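Local coordinates for transferrin binding protein B (Actinobacillus suis, PDB 3PQU) that probably captures host transferrin at the bacterial outer membrane as a surface lipoprotein, serving iron acquisition, at residues L219-F233 against G244-Q258. Sequence-based numbering, arbitrary orientation.
Sequences LGDNEVKGVAHSSEF and GSLYRNGYINRNKAQ
Strands 229-233 and 244-249 run antiparallel, their axes 4.7 Å apart at an angle of 171°. Ser-230 with Tyr-247 and Glu-232 with Ser-245 form the hydrogen-bonded pairs, and Glu-232 O takes the N-H of Ser-245 at 2.8 Å. The bridges end at His-229 with Arg-248; there the Asn-249 amide reinforces the strand end, and farther out the Gln-258 amide bridges the chains. Asn-249 ND2 meets Ser-230 OG at 3.0 Å, nearly straight (168°) and in the plane of its own amide; Ser-230 chi1 of 62° sets OG between backbone N and carbonyl carbon. The same ND2 reaches Ala-228 O, already bound by Asn-249 N, from above the carbonyl plane. This is a hairpin of the N-lobe beta barrel; the chain leading into its first strand and the chain leaving its second lie side by side outside the barrel. On the face of His-229 and Ser-231, Leu-246 CD2 lies 3.6 Å from Ser-231 CB, while His-229 NE2 is hydrogen-bonded and Arg-248 NE salt-bridged to Asp-207.

In the loops, Gln-258, with CG anti to its backbone N and the chain extended beyond it, bonds backbone groups of both segments. Its OE1 accepts Lys-225 N at 2.8 Å and Gly-226 N at 3.0 Å; its NE2 donates to Gly-226 O and to Gly-250 O. A water joins Glu-223 O to Gln-258 N. Farther out, Ile-252 CD1 packs 3.7 Å from Val-224 CG2, and Asn-222, which ends the type II' turn begun at Leu-219, donates through ND2 to Asn-253 O at 3.0 Å.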
ATOM      1  N   LEU A 219      15.924  -2.797  38.139  1.00 49.97           N
ATOM      2  CA  LEU A 219      17.361  -2.836  38.362  1.00 50.60           C
ATOM      3  C   LEU A 219      17.659  -1.995  39.597  1.00 59.64           C
ATOM      4  O   LEU A 219      17.595  -0.761  39.555  1.00 46.70           O
ATOM      5  CB  LEU A 219      18.129  -2.317  37.143  1.00 56.28           C
ATOM      6  CG  LEU A 219      17.959  -3.089  35.835  1.00 62.41           C
ATOM      7  CD1 LEU A 219      16.570  -2.875  35.259  1.00 55.65           C
ATOM      8  CD2 LEU A 219      19.012  -2.663  34.831  1.00 73.49           C
ATOM      9  N   GLY A 220      17.979  -2.663  40.701  1.00 61.78           N
ATOM     10  CA  GLY A 220      17.927  -2.010  41.995  1.00 51.17           C
ATOM     11  C   GLY A 220      16.457  -1.698  42.206  1.00 66.93           C
ATOM     12  O   GLY A 220      15.603  -2.559  41.973  1.00 75.36           O
ATOM     13  N   ASP A 221      16.140  -0.471  42.610  1.00 56.81           N
ATOM     14  CA  ASP A 221      14.735  -0.077  42.703  1.00 64.78           C
ATOM     15  C   ASP A 221      14.325   0.826  41.551  1.00 65.31           C
ATOM     16  O   ASP A 221      13.413   1.641  41.676  1.00 66.53           O
ATOM     17  CB  ASP A 221      14.417   0.568  44.054  1.00 87.85           C
ATOM     18  CG  ASP A 221      13.916  -0.439  45.069  1.00 94.90           C
ATOM     19  OD1 ASP A 221      12.681  -0.596  45.189  1.00 95.09           O
ATOM     20  OD2 ASP A 221      14.758  -1.083  45.729  1.00 94.14           O
ATOM     21  N   ASN A 222      15.012   0.670  40.426  1.00 63.86           N
ATOM     22  CA  ASN A 222      14.666   1.391  39.217  1.00 57.91           C
ATOM     23  C   ASN A 222      13.847   0.511  38.285  1.00 44.95           C
ATOM     24  O   ASN A 222      14.357  -0.484  37.775  1.00 37.06           O
ATOM     25  CB  ASN A 222      15.935   1.895  38.523  1.00 42.97           C
ATOM     26  CG  ASN A 222      16.598   3.043  39.279  1.00 57.83           C
ATOM     27  OD1 ASN A 222      15.916   3.847  39.916  1.00 63.66           O
ATOM     28  ND2 ASN A 222      17.928   3.128  39.202  1.00 41.37           N
ATOM     29  N   GLU A 223      12.574   0.867  38.093  1.00 40.16           N
ATOM     30  CA  GLU A 223      11.689   0.126  37.188  1.00 55.97           C
ATOM     31  C   GLU A 223      11.960   0.504  35.730  1.00 49.21           C
ATOM     32  O   GLU A 223      12.128   1.680  35.411  1.00 41.22           O
ATOM     33  CB  GLU A 223      10.212   0.406  37.500  1.00 47.73           C
ATOM     34  CG  GLU A 223       9.757   0.115  38.929  1.00 64.35           C
ATOM     35  CD  GLU A 223       8.306   0.541  39.173  1.00 64.37           C
ATOM     36  OE1 GLU A 223       7.580   0.739  38.176  1.00 66.06           O
ATOM     37  OE2 GLU A 223       7.886   0.680  40.351  1.00 46.96           O
ATOM     38  N   VAL A 224      11.993  -0.492  34.849  1.00 34.30           N
ATOM     39  CA  VAL A 224      12.091  -0.240  33.418  1.00 23.21           C
ATOM     40  C   VAL A 224      10.718   0.151  32.882  1.00 30.23           C
ATOM     41  O   VAL A 224       9.760  -0.619  32.986  1.00 34.42           O
ATOM     42  CB  VAL A 224      12.604  -1.479  32.670  1.00 31.30           C
ATOM     43  CG1 VAL A 224      12.535  -1.256  31.154  1.00 27.57           C
ATOM     44  CG2 VAL A 224      14.030  -1.798  33.101  1.00 24.27           C
ATOM     45  N   LYS A 225      10.616   1.354  32.330  1.00 28.41           N
ATOM     46  CA  LYS A 225       9.341   1.852  31.816  1.00 34.86           C
ATOM     47  C   LYS A 225       9.175   1.618  30.323  1.00 30.87           C
ATOM     48  O   LYS A 225       8.051   1.553  29.831  1.00 31.84           O
ATOM     49  CB  LYS A 225       9.176   3.350  32.102  1.00 34.02           C
ATOM     50  CG  LYS A 225       9.465   3.766  33.550  1.00 51.00           C
ATOM     51  CD  LYS A 225       8.275   3.541  34.461  1.00 75.39           C
ATOM     52  CE  LYS A 225       8.603   3.897  35.913  1.00 94.40           C
ATOM     53  NZ  LYS A 225       8.806   5.360  36.137  1.00 92.39           N
ATOM     54  N   GLY A 226      10.283   1.522  29.596  1.00 24.89           N
ATOM     55  CA  GLY A 226      10.206   1.411  28.144  1.00 25.71           C
ATOM     56  C   GLY A 226      11.487   0.937  27.474  1.00 21.72           C
ATOM     57  O   GLY A 226      12.581   0.999  28.058  1.00 20.06           O
ATOM     58  N   VAL A 227      11.344   0.460  26.240  1.00 16.37           N
ATOM     59  CA  VAL A 227      12.480   0.002  25.440  1.00 16.44           C
ATOM     60  C   VAL A 227      12.750   0.928  24.232  1.00 23.11           C
ATOM     61  O   VAL A 227      11.821   1.318  23.506  1.00 19.52           O
ATOM     62  CB  VAL A 227      12.258  -1.449  24.936  1.00 17.63           C
ATOM     63  CG1 VAL A 227      13.401  -1.867  24.003  1.00 20.17           C
ATOM     64  CG2 VAL A 227      12.160  -2.429  26.112  1.00 26.24           C
ATOM     65  N   ALA A 228      14.019   1.283  24.033  1.00 18.11           N
ATOM     66  CA  ALA A 228      14.454   2.039  22.859  1.00 22.88           C
ATOM     67  C   ALA A 228      13.493   3.159  22.467  1.00 24.03           C
ATOM     68  O   ALA A 228      13.190   4.031  23.266  1.00 18.93           O
ATOM     69  CB  ALA A 228      14.695   1.101  21.654  1.00 16.61           C
ATOM     70  N   HIS A 229      13.038   3.126  21.217  1.00 11.77           N
ATOM     71  CA  HIS A 229      12.159   4.164  20.696  1.00 19.57           C
ATOM     72  C   HIS A 229      10.764   3.591  20.457  1.00 24.51           C
ATOM     73  O   HIS A 229      10.530   2.816  19.512  1.00 12.67           O
ATOM     74  CB  HIS A 229      12.734   4.768  19.410  1.00 17.83           C
ATOM     75  CG  HIS A 229      14.153   5.224  19.555  1.00 28.74           C
ATOM     76  ND1 HIS A 229      15.232   4.425  19.229  1.00 14.51           N
ATOM     77  CD2 HIS A 229      14.669   6.388  20.019  1.00 15.11           C
ATOM     78  CE1 HIS A 229      16.354   5.079  19.489  1.00 20.70           C
ATOM     79  NE2 HIS A 229      16.040   6.269  19.975  1.00 15.05           N
ATOM     80  N   SER A 230       9.835   3.981  21.320  1.00 15.22           N
ATOM     81  CA  SER A 230       8.503   3.390  21.297  1.00 14.58           C
ATOM     82  C   SER A 230       7.483   4.360  20.714  1.00 20.41           C
ATOM     83  O   SER A 230       7.634   5.586  20.784  1.00 18.68           O
ATOM     84  CB  SER A 230       8.090   2.941  22.711  1.00 18.55           C
ATOM     85  OG  SER A 230       8.040   4.054  23.585  1.00 16.98           O
ATOM     86  N   SER A 231       6.434   3.797  20.124  1.00 20.56           N
ATOM     87  CA  SER A 231       5.393   4.607  19.526  1.00 16.09           C
ATOM     88  C   SER A 231       4.038   4.147  20.034  1.00 20.57           C
ATOM     89  O   SER A 231       3.839   2.965  20.340  1.00 15.19           O
ATOM     90  CB  SER A 231       5.449   4.514  17.996  1.00 17.77           C
ATOM     91  OG  SER A 231       5.112   3.221  17.529  1.00 13.85           O
ATOM     92  N   GLU A 232       3.101   5.079  20.118  1.00 17.95           N
ATOM     93  CA  GLU A 232       1.726   4.716  20.409  1.00 19.17           C
ATOM     94  C   GLU A 232       0.773   5.578  19.590  1.00 19.83           C
ATOM     95  O   GLU A 232       0.990   6.782  19.442  1.00 23.14           O
ATOM     96  CB  GLU A 232       1.424   4.836  21.903  1.00 22.90           C
ATOM     97  CG  GLU A 232       0.045   4.267  22.250  1.00 35.94           C
ATOM     98  CD  GLU A 232      -0.199   4.129  23.748  1.00 51.97           C
ATOM     99  OE1 GLU A 232       0.781   3.985  24.517  1.00 64.06           O
ATOM    100  OE2 GLU A 232      -1.384   4.155  24.148  1.00 48.46           O
ATOM    101  N   PHE A 233      -0.257   4.951  19.029  1.00 15.05           N
ATOM    102  CA  PHE A 233      -1.268   5.683  18.265  1.00 17.61           C
ATOM    103  C   PHE A 233      -2.703   5.392  18.719  1.00 22.37           C
ATOM    104  O   PHE A 233      -3.023   4.274  19.128  1.00 23.55           O
ATOM    105  CB  PHE A 233      -1.148   5.366  16.777  1.00 18.14           C
ATOM    106  CG  PHE A 233       0.215   5.635  16.208  1.00 20.93           C
ATOM    107  CD1 PHE A 233       0.496   6.848  15.604  1.00 15.73           C
ATOM    108  CD2 PHE A 233       1.219   4.670  16.279  1.00 17.79           C
ATOM    109  CE1 PHE A 233       1.760   7.111  15.068  1.00 16.40           C
ATOM    110  CE2 PHE A 233       2.478   4.919  15.751  1.00 20.07           C
ATOM    111  CZ  PHE A 233       2.751   6.150  15.141  1.00 14.59           C
ATOM    112  N   GLY A 244      -1.005  10.377  17.809  1.00 21.74           N
ATOM    113  CA  GLY A 244      -0.023   9.481  18.381  1.00 15.89           C
ATOM    114  C   GLY A 244       1.123  10.204  19.048  1.00 26.00           C
ATOM    115  O   GLY A 244       1.200  11.436  19.031  1.00 15.12           O
ATOM    116  N   SER A 245       2.032   9.418  19.607  1.00 20.25           N
ATOM    117  CA  SER A 245       3.160   9.934  20.369  1.00 25.79           C
ATOM    118  C   SER A 245       4.394   9.081  20.090  1.00 26.08           C
ATOM    119  O   SER A 245       4.293   7.859  19.971  1.00 17.96           O
ATOM    120  CB  SER A 245       2.819   9.862  21.870  1.00 11.39           C
ATOM    121  OG  SER A 245       1.806  10.790  22.194  1.00 22.91           O
ATOM    122  N   LEU A 246       5.556   9.712  20.008  1.00 11.22           N
ATOM    123  CA  LEU A 246       6.803   8.966  19.872  1.00 11.41           C
ATOM    124  C   LEU A 246       7.718   9.289  21.034  1.00 20.63           C
ATOM    125  O   LEU A 246       7.963  10.468  21.317  1.00 16.62           O
ATOM    126  CB  LEU A 246       7.511   9.315  18.552  1.00 13.97           C
ATOM    127  CG  LEU A 246       6.636   9.301  17.285  1.00 21.50           C
ATOM    128  CD1 LEU A 246       7.477   9.705  16.069  1.00 11.07           C
ATOM    129  CD2 LEU A 246       6.040   7.930  17.074  1.00 11.97           C
ATOM    130  N   TYR A 247       8.250   8.242  21.670  1.00 15.56           N
ATOM    131  CA  TYR A 247       9.007   8.371  22.910  1.00 21.91           C
ATOM    132  C   TYR A 247      10.438   7.868  22.778  1.00 13.39           C
ATOM    133  O   TYR A 247      10.707   6.929  22.023  1.00 19.52           O
ATOM    134  CB  TYR A 247       8.336   7.552  24.024  1.00 14.46           C
ATOM    135  CG  TYR A 247       6.945   8.001  24.385  1.00 19.92           C
ATOM    136  CD1 TYR A 247       6.745   8.969  25.369  1.00 21.44           C
ATOM    137  CD2 TYR A 247       5.826   7.433  23.774  1.00 18.70           C
ATOM    138  CE1 TYR A 247       5.457   9.389  25.719  1.00 27.46           C
ATOM    139  CE2 TYR A 247       4.538   7.835  24.124  1.00 25.83           C
ATOM    140  CZ  TYR A 247       4.362   8.810  25.096  1.00 29.48           C
ATOM    141  OH  TYR A 247       3.092   9.207  25.443  1.00 37.39           O
ATOM    142  N   ARG A 248      11.342   8.484  23.533  1.00 17.69           N
ATOM    143  CA  ARG A 248      12.710   7.986  23.692  1.00 19.69           C
ATOM    144  C   ARG A 248      12.835   7.440  25.105  1.00 26.69           C
ATOM    145  O   ARG A 248      12.580   8.148  26.097  1.00 16.98           O
ATOM    146  CB  ARG A 248      13.739   9.108  23.452  1.00 25.84           C
ATOM    147  CG  ARG A 248      15.223   8.698  23.619  1.00 23.45           C
ATOM    148  CD  ARG A 248      16.139   9.931  23.717  1.00 22.36           C
ATOM    149  NE  ARG A 248      17.566   9.603  23.713  1.00 16.77           N
ATOM    150  CZ  ARG A 248      18.302   9.440  24.814  1.00 28.52           C
ATOM    151  NH1 ARG A 248      17.750   9.565  26.009  1.00 21.73           N
ATOM    152  NH2 ARG A 248      19.593   9.154  24.724  1.00 24.81           N
ATOM    153  N   ASN A 249      13.208   6.172  25.204  1.00 19.75           N
ATOM    154  CA  ASN A 249      13.316   5.512  26.508  1.00 18.85           C
ATOM    155  C   ASN A 249      14.777   5.343  26.897  1.00 20.23           C
ATOM    156  O   ASN A 249      15.449   4.442  26.400  1.00 21.14           O
ATOM    157  CB  ASN A 249      12.603   4.157  26.449  1.00 17.53           C
ATOM    158  CG  ASN A 249      11.145   4.304  26.083  1.00 34.98           C
ATOM    159  OD1 ASN A 249      10.361   4.830  26.867  1.00 33.09           O
ATOM    160  ND2 ASN A 249      10.777   3.876  24.881  1.00 19.68           N
ATOM    161  N   GLY A 250      15.259   6.216  27.774  1.00 20.84           N
ATOM    162  CA  GLY A 250      16.675   6.299  28.084  1.00 25.59           C
ATOM    163  C   GLY A 250      17.326   5.053  28.652  1.00 26.68           C
ATOM    164  O   GLY A 250      16.666   4.103  29.087  1.00 19.00           O
ATOM    165  N   TYR A 251      18.648   5.065  28.649  1.00 26.93           N
ATOM    166  CA  TYR A 251      19.438   3.993  29.236  1.00 28.90           C
ATOM    167  C   TYR A 251      19.117   3.888  30.728  1.00 31.07           C
ATOM    168  O   TYR A 251      18.895   4.908  31.374  1.00 36.58           O
ATOM    169  CB  TYR A 251      20.922   4.308  29.029  1.00 39.68           C
ATOM    170  CG  TYR A 251      21.847   3.317  29.664  1.00 52.55           C
ATOM    171  CD1 TYR A 251      22.349   3.530  30.942  1.00 57.02           C
ATOM    172  CD2 TYR A 251      22.223   2.158  28.987  1.00 62.25           C
ATOM    173  CE1 TYR A 251      23.202   2.612  31.532  1.00 65.88           C
ATOM    174  CE2 TYR A 251      23.073   1.239  29.568  1.00 61.09           C
ATOM    175  CZ  TYR A 251      23.558   1.472  30.840  1.00 57.60           C
ATOM    176  OH  TYR A 251      24.403   0.563  31.416  1.00 65.25           O
ATOM    177  N   ILE A 252      19.075   2.670  31.274  1.00 29.38           N
ATOM    178  CA  ILE A 252      18.697   2.474  32.676  1.00 26.66           C
ATOM    179  C   ILE A 252      19.637   1.521  33.412  1.00 46.70           C
ATOM    180  O   ILE A 252      19.965   0.451  32.902  1.00 42.02           O
ATOM    181  CB  ILE A 252      17.246   1.947  32.839  1.00 37.97           C
ATOM    182  CG1 ILE A 252      16.969   1.630  34.316  1.00 41.82           C
ATOM    183  CG2 ILE A 252      17.009   0.705  31.975  1.00 32.94           C
ATOM    184  CD1 ILE A 252      15.553   1.162  34.610  1.00 55.36           C
ATOM    185  N   ASN A 253      20.037   1.926  34.618  1.00 46.35           N
ATOM    186  CA  ASN A 253      20.971   1.192  35.472  1.00 62.11           C
ATOM    187  C   ASN A 253      20.388   0.960  36.848  1.00 58.08           C
ATOM    188  O   ASN A 253      19.251   1.337  37.122  1.00 60.78           O
ATOM    189  CB  ASN A 253      22.246   2.011  35.672  1.00 60.93           C
ATOM    190  CG  ASN A 253      23.411   1.460  34.912  1.00 81.15           C
ATOM    191  OD1 ASN A 253      23.335   0.368  34.354  1.00 87.70           O
ATOM    192  ND2 ASN A 253      24.505   2.212  34.881  1.00 95.08           N
ATOM    193  N   ARG A 254      21.179   0.356  37.730  1.00 54.62           N
ATOM    194  CA  ARG A 254      20.845   0.380  39.146  1.00 70.57           C
ATOM    195  C   ARG A 254      21.364   1.692  39.729  1.00 58.04           C
ATOM    196  O   ARG A 254      20.979   2.100  40.826  1.00 61.38           O
ATOM    197  CB  ARG A 254      21.421  -0.829  39.886  1.00 82.91           C
ATOM    198  CG  ARG A 254      22.879  -1.106  39.598  1.00 87.09           C
ATOM    199  CD  ARG A 254      23.333  -2.354  40.329  1.00 99.68           C
ATOM    200  NE  ARG A 254      24.589  -2.866  39.793  1.00111.14           N
ATOM    201  CZ  ARG A 254      25.130  -4.028  40.146  1.00122.76           C
ATOM    202  NH1 ARG A 254      24.522  -4.801  41.038  1.00127.53           N
ATOM    203  NH2 ARG A 254      26.277  -4.417  39.605  1.00123.31           N
ATOM    204  N   ASN A 255      22.232   2.350  38.966  1.00 45.39           N
ATOM    205  CA  ASN A 255      22.772   3.657  39.333  1.00 72.74           C
ATOM    206  C   ASN A 255      22.005   4.828  38.732  1.00 72.86           C
ATOM    207  O   ASN A 255      22.303   5.986  39.026  1.00 56.01           O
ATOM    208  CB  ASN A 255      24.223   3.773  38.873  1.00 70.96           C
ATOM    209  CG  ASN A 255      25.102   2.718  39.471  1.00 70.48           C
ATOM    210  OD1 ASN A 255      24.808   2.180  40.539  1.00 73.73           O
ATOM    211  ND2 ASN A 255      26.198   2.410  38.788  1.00 51.13           N
ATOM    212  N   LYS A 256      21.038   4.534  37.872  1.00 63.16           N
ATOM    213  CA  LYS A 256      20.395   5.589  37.099  1.00 56.03           C
ATOM    214  C   LYS A 256      18.968   5.246  36.695  1.00 52.72           C
ATOM    215  O   LYS A 256      18.751   4.328  35.896  1.00 39.14           O
ATOM    216  CB  LYS A 256      21.229   5.895  35.854  1.00 50.56           C
ATOM    217  CG  LYS A 256      20.490   6.693  34.801  1.00 68.92           C
ATOM    218  CD  LYS A 256      21.420   7.136  33.692  1.00 80.41           C
ATOM    219  CE  LYS A 256      20.664   7.952  32.655  1.00 91.88           C
ATOM    220  NZ  LYS A 256      19.865   9.051  33.283  1.00 89.15           N
ATOM    221  N   ALA A 257      18.001   5.984  37.244  1.00 39.47           N
ATOM    222  CA  ALA A 257      16.601   5.799  36.868  1.00 45.46           C
ATOM    223  C   ALA A 257      16.389   6.149  35.387  1.00 42.49           C
ATOM    224  O   ALA A 257      17.128   6.954  34.817  1.00 40.11           O
ATOM    225  CB  ALA A 257      15.689   6.625  37.764  1.00 43.77           C
ATOM    226  N   GLN A 258      15.383   5.537  34.767  1.00 30.67           N
ATOM    227  CA  GLN A 258      15.169   5.697  33.338  1.00 36.10           C
ATOM    228  C   GLN A 258      14.498   7.026  33.011  1.00 40.94           C
ATOM    229  O   GLN A 258      13.527   7.405  33.650  1.00 28.39           O
ATOM    230  CB  GLN A 258      14.330   4.546  32.766  1.00 25.25           C
ATOM    231  CG  GLN A 258      14.228   4.633  31.235  1.00 25.37           C
ATOM    232  CD  GLN A 258      13.526   3.444  30.591  1.00 27.89           C
ATOM    233  OE1 GLN A 258      12.496   2.998  31.071  1.00 33.14           O
ATOM    234  NE2 GLN A 258      14.077   2.950  29.469  1.00 19.01           N
TER
HETATM  235  O   HOH W   1      13.563   3.938  36.128  1.00 33.55           O